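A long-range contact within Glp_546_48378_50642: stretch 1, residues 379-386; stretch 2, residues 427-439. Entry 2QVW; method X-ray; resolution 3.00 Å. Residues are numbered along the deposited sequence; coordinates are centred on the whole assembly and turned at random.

Stretch 1, residues 379-386: NYLVQTLG
Stretch 2 427-439: EFLAKTLMSPEHS

Stretch 1 opens in a helix that begins earlier in the chain. Thr384 N donates a hydrogen bond to Tyr380 O at 3.0 Å. Gly386 leaves the helix with phi 55° and psi 34°, in a Schellman motif. Gly386 N donates to Gln383 O at 3.0 Å. Positive phi favours glycine at this position.

Stretch 2 is helical from 427 to 433, with phi near -55° and psi between -28° and -65°. Its hydrogen bonds include Thr432 N to Phe428 O at 3.2 Å and Leu433 N to Leu429 O at 3.1 Å. Met434 breaks the helix at -125°/130°, and Ser435 is extended at -166°/149°. Residues 436-438 make a 3-10 segment, in which His438 N donates to Ser435 O at 3.0 Å. Ser435 OG also accepts from Glu437 N at 3.0 Å.

The two helical runs lie crosswise, neither parallel nor antiparallel. The closest CA pair is Leu381 CA and Thr432 CA, at 6.5 Å. Tyr380, Leu381, Thr384 and Leu385 point their CA-to-CB bonds toward stretch 2. The contact buries 327 Å², both sides summed, and is mainly apolar. No clear hydrogen bond crosses it.

Leu381 is buried and gives the largest covered area, 69 Å². Its rotamer is m, t. Leu381 CD1 lies 3.5 Å from Leu433 CD2. Leu381 CD2 lies 3.6 Å from Thr432 O and 4.2 Å from His438 CE1. The branched side chain thus meets both the helix end and the histidine. Leu433, also m, t, starts away from stretch 1, but its end comes nearer and reaches Leu381.

Leu385, again m, t, places Leu385 CD1 3.9 Å from Phe428 CZ and Leu385 CD2 4.0 Å from Thr432 CG2. Leucine's apolar branches suit this close packing at 381, 385 and 433. The Phe428 CA-to-CB bond points sideways. With chi1 178° and chi2 70°, the end of its ring comes nearer.

Thr432 points toward stretch 1 with chi1 p. Thr432 OG1 donates to Phe428 O at 2.6 Å. The hydroxyl is satisfied along its own helix, while the methyl packs against Leu385.

Tyr380 has chi1 169° and chi2 73°. His438 has chi1 -67° and chi2 -179°. The edge of Tyr380 is directed toward the face of His438 in an offset edge-to-face pair. The centroids of the Tyr380 and His438 rings are 5.8 Å apart and the planes meet at 69°. Tyr380 CE2 is 3.9 Å from His438 CD2. Tyr380 OH approaches Glu437 O at 3.4 Å. Tyrosine suits this partly exposed place, since its ring edge meets the histidine and its polar end lies by the backbone.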

ATOM      1  N   ASN A 379     -18.931   4.603   8.468  1.00 25.92           N
ATOM      2  CA  ASN A 379     -18.548   4.310   9.843  1.00 26.04           C
ATOM      3  C   ASN A 379     -19.265   3.042  10.294  1.00 25.81           C
ATOM      4  O   ASN A 379     -18.896   2.425  11.279  1.00 25.71           O
ATOM      5  CB  ASN A 379     -18.940   5.484  10.745  1.00 26.25           C
ATOM      6  CG  ASN A 379     -18.240   5.451  12.096  1.00 26.54           C
ATOM      7  OD1 ASN A 379     -18.393   4.499  12.857  1.00 26.31           O
ATOM      8  ND2 ASN A 379     -17.466   6.499  12.398  1.00 27.22           N
ATOM      9  N   TYR A 380     -20.293   2.656   9.549  1.00 25.66           N
ATOM     10  CA  TYR A 380     -21.069   1.466   9.859  1.00 25.35           C
ATOM     11  C   TYR A 380     -20.503   0.233   9.172  1.00 24.89           C
ATOM     12  O   TYR A 380     -20.543  -0.867   9.715  1.00 24.61           O
ATOM     13  CB  TYR A 380     -22.521   1.659   9.414  1.00 25.74           C
ATOM     14  CG  TYR A 380     -23.307   0.374   9.460  1.00 26.05           C
ATOM     15  CD1 TYR A 380     -23.685  -0.183  10.678  1.00 25.71           C
ATOM     16  CD2 TYR A 380     -23.588  -0.335   8.292  1.00 26.96           C
ATOM     17  CE1 TYR A 380     -24.316  -1.415  10.739  1.00 26.86           C
ATOM     18  CE2 TYR A 380     -24.219  -1.569   8.341  1.00 27.35           C
ATOM     19  CZ  TYR A 380     -24.577  -2.106   9.573  1.00 28.07           C
ATOM     20  OH  TYR A 380     -25.165  -3.352   9.653  1.00 30.62           O
ATOM     21  N   LEU A 381     -20.009   0.426   7.955  1.00 24.61           N
ATOM     22  CA  LEU A 381     -19.433  -0.659   7.163  1.00 24.51           C
ATOM     23  C   LEU A 381     -18.119  -1.068   7.798  1.00 24.28           C
ATOM     24  O   LEU A 381     -17.712  -2.222   7.728  1.00 24.51           O
ATOM     25  CB  LEU A 381     -19.176  -0.197   5.724  1.00 24.48           C
ATOM     26  CG  LEU A 381     -20.330   0.480   4.981  1.00 24.69           C
ATOM     27  CD1 LEU A 381     -19.845   0.884   3.610  1.00 24.19           C
ATOM     28  CD2 LEU A 381     -21.535  -0.456   4.880  1.00 24.75           C
ATOM     29  N   VAL A 382     -17.461  -0.096   8.417  1.00 24.10           N
ATOM     30  CA  VAL A 382     -16.189  -0.322   9.083  1.00 24.42           C
ATOM     31  C   VAL A 382     -16.411  -1.116  10.369  1.00 24.88           C
ATOM     32  O   VAL A 382     -15.607  -1.988  10.723  1.00 24.91           O
ATOM     33  CB  VAL A 382     -15.500   1.017   9.422  1.00 24.48           C
ATOM     34  CG1 VAL A 382     -14.171   0.752  10.124  1.00 24.70           C
ATOM     35  CG2 VAL A 382     -15.295   1.832   8.142  1.00 24.10           C
ATOM     36  N   GLN A 383     -17.496  -0.801  11.073  1.00 25.31           N
ATOM     37  CA  GLN A 383     -17.842  -1.512  12.297  1.00 25.67           C
ATOM     38  C   GLN A 383     -18.111  -2.956  11.907  1.00 25.59           C
ATOM     39  O   GLN A 383     -17.626  -3.879  12.544  1.00 25.88           O
ATOM     40  CB  GLN A 383     -19.109  -0.930  12.911  1.00 25.89           C
ATOM     41  CG  GLN A 383     -18.954   0.451  13.493  1.00 28.01           C
ATOM     42  CD  GLN A 383     -18.131   0.456  14.778  1.00 31.41           C
ATOM     43  OE1 GLN A 383     -18.382  -0.347  15.687  1.00 32.54           O
ATOM     44  NE2 GLN A 383     -17.155   1.371  14.870  1.00 32.01           N
ATOM     45  N   THR A 384     -18.891  -3.138  10.849  1.00 25.36           N
ATOM     46  CA  THR A 384     -19.230  -4.467  10.371  1.00 25.40           C
ATOM     47  C   THR A 384     -18.021  -5.236   9.842  1.00 25.50           C
ATOM     48  O   THR A 384     -18.043  -6.454   9.786  1.00 25.81           O
ATOM     49  CB  THR A 384     -20.334  -4.398   9.282  1.00 25.16           C
ATOM     50  OG1 THR A 384     -19.995  -3.403   8.312  1.00 26.62           O
ATOM     51  CG2 THR A 384     -21.669  -4.038   9.904  1.00 24.75           C
ATOM     52  N   LEU A 385     -16.964  -4.532   9.463  1.00 25.74           N
ATOM     53  CA  LEU A 385     -15.765  -5.203   8.961  1.00 26.09           C
ATOM     54  C   LEU A 385     -14.850  -5.629  10.108  1.00 26.58           C
ATOM     55  O   LEU A 385     -13.754  -6.154   9.878  1.00 26.94           O
ATOM     56  CB  LEU A 385     -14.986  -4.286   8.013  1.00 25.76           C
ATOM     57  CG  LEU A 385     -15.537  -4.114   6.605  1.00 24.99           C
ATOM     58  CD1 LEU A 385     -14.712  -3.091   5.863  1.00 23.86           C
ATOM     59  CD2 LEU A 385     -15.509  -5.450   5.885  1.00 25.27           C
ATOM     60  N   GLY A 386     -15.300  -5.395  11.339  1.00 27.01           N
ATOM     61  CA  GLY A 386     -14.508  -5.746  12.506  1.00 28.04           C
ATOM     62  C   GLY A 386     -13.117  -5.143  12.493  1.00 28.60           C
ATOM     63  O   GLY A 386     -12.175  -5.761  12.995  1.00 28.58           O
ATOM     64  N   GLU A 427     -15.039  -4.720  -6.343  1.00 26.39           N
ATOM     65  CA  GLU A 427     -15.456  -5.928  -5.649  1.00 26.71           C
ATOM     66  C   GLU A 427     -15.671  -5.600  -4.184  1.00 26.25           C
ATOM     67  O   GLU A 427     -16.738  -5.856  -3.638  1.00 26.30           O
ATOM     68  CB  GLU A 427     -14.387  -7.012  -5.775  1.00 26.84           C
ATOM     69  CG  GLU A 427     -14.678  -8.253  -4.952  1.00 28.31           C
ATOM     70  CD  GLU A 427     -13.594  -9.293  -5.068  1.00 29.69           C
ATOM     71  OE1 GLU A 427     -13.411  -9.834  -6.177  1.00 33.31           O
ATOM     72  OE2 GLU A 427     -12.921  -9.565  -4.050  1.00 30.63           O
ATOM     73  N   PHE A 428     -14.638  -5.046  -3.552  1.00 25.61           N
ATOM     74  CA  PHE A 428     -14.692  -4.651  -2.148  1.00 24.60           C
ATOM     75  C   PHE A 428     -15.991  -3.887  -1.926  1.00 24.32           C
ATOM     76  O   PHE A 428     -16.732  -4.152  -0.984  1.00 24.48           O
ATOM     77  CB  PHE A 428     -13.503  -3.744  -1.830  1.00 24.36           C
ATOM     78  CG  PHE A 428     -13.490  -3.232  -0.426  1.00 23.49           C
ATOM     79  CD1 PHE A 428     -13.223  -4.088   0.633  1.00 22.89           C
ATOM     80  CD2 PHE A 428     -13.761  -1.892  -0.153  1.00 23.31           C
ATOM     81  CE1 PHE A 428     -13.230  -3.622   1.939  1.00 22.30           C
ATOM     82  CE2 PHE A 428     -13.766  -1.425   1.152  1.00 22.79           C
ATOM     83  CZ  PHE A 428     -13.501  -2.291   2.195  1.00 22.42           C
ATOM     84  N   LEU A 429     -16.254  -2.944  -2.823  1.00 23.99           N
ATOM     85  CA  LEU A 429     -17.449  -2.125  -2.776  1.00 23.99           C
ATOM     86  C   LEU A 429     -18.733  -2.934  -2.843  1.00 24.01           C
ATOM     87  O   LEU A 429     -19.588  -2.834  -1.971  1.00 24.37           O
ATOM     88  CB  LEU A 429     -17.426  -1.118  -3.922  1.00 23.92           C
ATOM     89  CG  LEU A 429     -16.542   0.116  -3.717  1.00 24.82           C
ATOM     90  CD1 LEU A 429     -16.253   0.788  -5.048  1.00 25.64           C
ATOM     91  CD2 LEU A 429     -17.239   1.073  -2.779  1.00 25.49           C
ATOM     92  N   ALA A 430     -18.881  -3.738  -3.882  1.00 24.07           N
ATOM     93  CA  ALA A 430     -20.094  -4.527  -4.012  1.00 23.69           C
ATOM     94  C   ALA A 430     -20.437  -5.311  -2.737  1.00 23.36           C
ATOM     95  O   ALA A 430     -21.555  -5.231  -2.230  1.00 23.41           O
ATOM     96  CB  ALA A 430     -19.971  -5.470  -5.202  1.00 23.74           C
ATOM     97  N   LYS A 431     -19.469  -6.054  -2.211  1.00 23.23           N
ATOM     98  CA  LYS A 431     -19.691  -6.858  -1.006  1.00 23.44           C
ATOM     99  C   LYS A 431     -20.241  -6.022   0.136  1.00 23.41           C
ATOM    100  O   LYS A 431     -21.356  -6.223   0.592  1.00 23.72           O
ATOM    101  CB  LYS A 431     -18.395  -7.479  -0.480  1.00 23.52           C
ATOM    102  CG  LYS A 431     -17.479  -8.209  -1.443  1.00 24.84           C
ATOM    103  CD  LYS A 431     -16.254  -8.633  -0.623  1.00 27.93           C
ATOM    104  CE  LYS A 431     -15.075  -9.082  -1.453  1.00 30.69           C
ATOM    105  NZ  LYS A 431     -13.862  -9.247  -0.604  1.00 32.57           N
ATOM    106  N   THR A 432     -19.410  -5.092   0.588  1.00 23.13           N
ATOM    107  CA  THR A 432     -19.687  -4.210   1.706  1.00 22.49           C
ATOM    108  C   THR A 432     -20.934  -3.322   1.707  1.00 22.85           C
ATOM    109  O   THR A 432     -21.674  -3.322   2.687  1.00 23.13           O
ATOM    110  CB  THR A 432     -18.454  -3.329   1.968  1.00 22.08           C
ATOM    111  OG1 THR A 432     -18.043  -2.712   0.747  1.00 21.25           O
ATOM    112  CG2 THR A 432     -17.297  -4.171   2.489  1.00 21.56           C
ATOM    113  N   LEU A 433     -21.170  -2.568   0.636  1.00 23.00           N
ATOM    114  CA  LEU A 433     -22.325  -1.665   0.566  1.00 23.56           C
ATOM    115  C   LEU A 433     -23.667  -2.370   0.616  1.00 24.17           C
ATOM    116  O   LEU A 433     -24.657  -1.793   1.059  1.00 24.46           O
ATOM    117  CB  LEU A 433     -22.286  -0.827  -0.708  1.00 23.45           C
ATOM    118  CG  LEU A 433     -21.082   0.067  -0.992  1.00 23.44           C
ATOM    119  CD1 LEU A 433     -21.393   0.902  -2.220  1.00 23.80           C
ATOM    120  CD2 LEU A 433     -20.782   0.963   0.190  1.00 23.52           C
ATOM    121  N   MET A 434     -23.691  -3.616   0.145  1.00 24.61           N
ATOM    122  CA  MET A 434     -24.910  -4.430   0.102  1.00 25.14           C
ATOM    123  C   MET A 434     -24.659  -5.743   0.824  1.00 26.03           C
ATOM    124  O   MET A 434     -23.680  -6.427   0.558  1.00 26.26           O
ATOM    125  CB  MET A 434     -25.295  -4.713  -1.349  1.00 24.67           C
ATOM    126  CG  MET A 434     -25.240  -3.481  -2.217  1.00 24.68           C
ATOM    127  SD  MET A 434     -24.844  -3.820  -3.921  1.00 25.67           S
ATOM    128  CE  MET A 434     -26.334  -3.475  -4.646  1.00 25.78           C
ATOM    129  N   SER A 435     -25.556  -6.095   1.729  1.00 27.24           N
ATOM    130  CA  SER A 435     -25.407  -7.308   2.504  1.00 28.57           C
ATOM    131  C   SER A 435     -26.714  -7.642   3.208  1.00 29.74           C
ATOM    132  O   SER A 435     -27.490  -6.745   3.557  1.00 29.85           O
ATOM    133  CB  SER A 435     -24.292  -7.111   3.534  1.00 28.47           C
ATOM    134  OG  SER A 435     -24.369  -8.059   4.566  1.00 28.83           O
ATOM    135  N   PRO A 436     -26.988  -8.940   3.413  1.00 31.18           N
ATOM    136  CA  PRO A 436     -28.224  -9.330   4.089  1.00 32.27           C
ATOM    137  C   PRO A 436     -28.195  -8.858   5.532  1.00 33.61           C
ATOM    138  O   PRO A 436     -29.218  -8.802   6.216  1.00 34.19           O
ATOM    139  CB  PRO A 436     -28.217 -10.849   3.960  1.00 32.09           C
ATOM    140  CG  PRO A 436     -26.773 -11.175   3.939  1.00 32.08           C
ATOM    141  CD  PRO A 436     -26.211 -10.129   3.027  1.00 31.42           C
ATOM    142  N   GLU A 437     -27.000  -8.501   5.978  1.00 35.00           N
ATOM    143  CA  GLU A 437     -26.800  -8.031   7.334  1.00 36.64           C
ATOM    144  C   GLU A 437     -27.209  -6.570   7.501  1.00 36.90           C
ATOM    145  O   GLU A 437     -27.074  -6.004   8.587  1.00 37.01           O
ATOM    146  CB  GLU A 437     -25.331  -8.224   7.727  1.00 37.17           C
ATOM    147  CG  GLU A 437     -24.986  -7.762   9.136  1.00 40.12           C
ATOM    148  CD  GLU A 437     -25.953  -8.286  10.197  1.00 39.41           C
ATOM    149  OE1 GLU A 437     -26.094  -9.528  10.354  1.00 40.35           O
ATOM    150  OE2 GLU A 437     -26.572  -7.443  10.883  1.00 39.30           O
ATOM    151  N   HIS A 438     -27.721  -5.965   6.429  1.00 37.60           N
ATOM    152  CA  HIS A 438     -28.136  -4.560   6.467  1.00 38.39           C
ATOM    153  C   HIS A 438     -29.611  -4.362   6.784  1.00 39.37           C
ATOM    154  O   HIS A 438     -30.065  -3.231   6.947  1.00 39.12           O
ATOM    155  CB  HIS A 438     -27.814  -3.862   5.144  1.00 38.19           C
ATOM    156  CG  HIS A 438     -26.350  -3.710   4.878  1.00 37.43           C
ATOM    157  ND1 HIS A 438     -25.864  -3.086   3.751  1.00 36.50           N
ATOM    158  CD2 HIS A 438     -25.265  -4.105   5.584  1.00 36.61           C
ATOM    159  CE1 HIS A 438     -24.545  -3.105   3.772  1.00 36.65           C
ATOM    160  NE2 HIS A 438     -24.155  -3.718   4.875  1.00 37.14           N
ATOM    161  N   SER A 439     -30.356  -5.459   6.867  1.00 40.94           N
ATOM    162  CA  SER A 439     -31.776  -5.391   7.181  1.00 43.07           C
ATOM    163  C   SER A 439     -32.053  -6.205   8.430  1.00 44.44           C
ATOM    164  O   SER A 439     -31.239  -7.033   8.827  1.00 44.75           O
ATOM    165  CB  SER A 439     -32.591  -5.945   6.032  1.00 43.02           C
ATOM    166  OG  SER A 439     -32.043  -7.177   5.622  1.00 43.74           O
TER